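Local coordinates for lipoprotein (Paraburkholderia phytofirmans, PDB 5T11), which forms a dodecameric periplasmic lipoprotein, PelC, and probably guides Pel polysaccharide across the outer membrane, at residues A22-A27 and R89-G94. The protein carries 1 engineered substitution. Numbering follows the deposited sequence.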
loop_
_atom_site.group_PDB
_atom_site.type_symbol
_atom_site.label_atom_id
_atom_site.label_comp_id
_atom_site.label_asym_id
_atom_site.label_seq_id
_atom_site.Cartn_x
_atom_site.Cartn_y
_atom_site.Cartn_z
ATOM N N ALA B 22 -40.640 7.643 26.479
ATOM C CA ALA B 22 -39.470 8.322 25.939
ATOM C C ALA B 22 -38.420 7.281 25.574
ATOM O O ALA B 22 -38.139 6.379 26.370
ATOM C CB ALA B 22 -38.898 9.322 26.944
ATOM N N VAL B 23 -37.864 7.395 24.369
ATOM C CA VAL B 23 -36.731 6.569 23.947
ATOM C C VAL B 23 -35.460 7.349 24.254
ATOM O O VAL B 23 -35.290 8.484 23.793
ATOM C CB VAL B 23 -36.813 6.201 22.459
ATOM C CG1 VAL B 23 -35.538 5.465 22.016
ATOM C CG2 VAL B 23 -38.070 5.373 22.185
ATOM N N VAL B 24 -34.585 6.752 25.056
ATOM C CA VAL B 24 -33.424 7.430 25.614
ATOM C C VAL B 24 -32.168 6.651 25.230
ATOM O O VAL B 24 -32.109 5.432 25.425
ATOM C CB VAL B 24 -33.545 7.552 27.144
ATOM C CG1 VAL B 24 -32.187 7.694 27.794
ATOM C CG2 VAL B 24 -34.444 8.715 27.512
ATOM N N SER B 25 -31.183 7.369 24.681
ATOM C CA SER B 25 -29.792 6.958 24.492
ATOM C C SER B 25 -29.578 5.455 24.453
ATOM O O SER B 25 -29.311 4.820 25.479
ATOM C CB SER B 25 -28.907 7.549 25.587
ATOM O OG SER B 25 -29.180 6.937 26.835
ATOM N N ILE B 26 -29.712 4.879 23.271
ATOM C CA ILE B 26 -29.317 3.500 23.046
ATOM C C ILE B 26 -27.820 3.484 22.760
ATOM O O ILE B 26 -27.359 4.107 21.800
ATOM C CB ILE B 26 -30.125 2.885 21.901
ATOM C CG1 ILE B 26 -31.609 2.841 22.332
ATOM C CG2 ILE B 26 -29.529 1.527 21.508
ATOM C CD1 ILE B 26 -32.565 2.234 21.324
ATOM N N ALA B 27 -27.061 2.800 23.614
ATOM C CA ALA B 27 -25.607 2.813 23.539
ATOM C C ALA B 27 -25.126 2.079 22.289
ATOM O O ALA B 27 -25.769 1.148 21.792
ATOM C CB ALA B 27 -25.002 2.180 24.797
ATOM N N ARG B 89 -44.337 8.111 31.070
ATOM C CA ARG B 89 -44.550 7.067 32.061
ATOM C C ARG B 89 -43.430 6.026 32.044
ATOM O O ARG B 89 -43.078 5.490 33.103
ATOM C CB ARG B 89 -45.912 6.403 31.843
ATOM C CG ARG B 89 -46.372 5.549 33.029
ATOM C CD ARG B 89 -47.746 4.960 32.778
ATOM N NE ARG B 89 -48.132 3.988 33.799
ATOM C CZ ARG B 89 -49.316 3.385 33.836
ATOM N NH1 ARG B 89 -50.228 3.660 32.911
ATOM N NH2 ARG B 89 -49.591 2.512 34.795
ATOM N N TYR B 90 -42.865 5.726 30.870
ATOM C CA TYR B 90 -41.766 4.767 30.746
ATOM C C TYR B 90 -40.650 5.328 29.873
ATOM O O TYR B 90 -40.873 6.191 29.019
ATOM C CB TYR B 90 -42.218 3.432 30.136
ATOM C CG TYR B 90 -43.335 2.734 30.869
ATOM C CD1 TYR B 90 -43.091 2.046 32.052
ATOM C CD2 TYR B 90 -44.631 2.749 30.374
ATOM C CE1 TYR B 90 -44.111 1.402 32.726
ATOM C CE2 TYR B 90 -45.658 2.103 31.039
ATOM C CZ TYR B 90 -45.391 1.431 32.219
ATOM O OH TYR B 90 -46.402 0.782 32.900
ATOM N N VAL B 91 -39.441 4.806 30.090
ATOM C CA VAL B 91 -38.279 5.082 29.253
ATOM C C VAL B 91 -37.826 3.768 28.626
ATOM O O VAL B 91 -37.700 2.752 29.323
ATOM C CB VAL B 91 -37.127 5.724 30.051
ATOM C CG1 VAL B 91 -35.811 5.557 29.324
ATOM C CG2 VAL B 91 -37.386 7.186 30.254
ATOM N N LEU B 92 -37.613 3.785 27.313
ATOM C CA LEU B 92 -37.004 2.672 26.600
ATOM C C LEU B 92 -35.547 3.031 26.348
ATOM O O LEU B 92 -35.257 4.060 25.727
ATOM C CB LEU B 92 -37.721 2.379 25.280
ATOM C CG LEU B 92 -37.112 1.181 24.531
ATOM C CD1 LEU B 92 -37.588 -0.121 25.150
ATOM C CD2 LEU B 92 -37.372 1.196 23.011
ATOM N N SER B 93 -34.643 2.217 26.878
ATOM C CA SER B 93 -33.215 2.357 26.668
ATOM C C SER B 93 -32.679 1.010 26.191
ATOM O O SER B 93 -33.439 0.062 25.970
ATOM C CB SER B 93 -32.514 2.825 27.949
ATOM O OG SER B 93 -31.185 3.233 27.670
ATOM N N GLY B 94 -31.366 0.918 26.039
ATOM C CA GLY B 94 -30.761 -0.337 25.630
ATOM C C GLY B 94 -29.379 -0.102 25.044
ATOM O O GLY B 94 -28.747 0.921 25.305
#
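Val-91 CG1 stands anti to its backbone N (chi1 160°) and is thereby turned onto Val-24, meeting its CB at 3.7 Å; Ser-93 OG, also anti to N, is placed facing the carbonyls of Val-24 and Ser-25. These groups sit on two neighbouring parallel strands, 21-28 and 90-99, inside the mixed sheet of an alpha/beta domain assigned to the LpoB family. The chain between them includes helices 35-49 and 78-85, which pack on opposite faces of the strand pair, as their contacts attest: Val-24 and Val-91 touch helix 78-85, whereas Val-23 and Leu-92 touch helix 35-49. Parallel pairing is documented by three bonds in succession. Ala-22 N donates to Tyr-90 O at 2.9 Å, and Ala-22 O accepts from Leu-92 N at 2.8 Å. The third, from Val-24 N to Leu-92 O (2.9 Å), is nearly straight at 172°. On the side of helix 35-49, Val-23 CG2 and Leu-92 CD2 are a looser 4.3 Å apart.

Beyond Val-24 the regular ladder is interrupted. Ser-25 has a positive phi of 23°, and Ile-26 N turns to the carboxylate of Glu-40 instead of to strand 90-99. Here the Ser-93 hydroxyl oxygen OG lies 3.3 Å from both Val-24 O and Ser-25 O, within reach of weak bonds only. Gly-94 follows, with backbone angles at which a CB would jam against the preceding carbonyl oxygen. One more backbone bond joins the strands, from Ala-27 N to Gly-94 O at 3.0 Å.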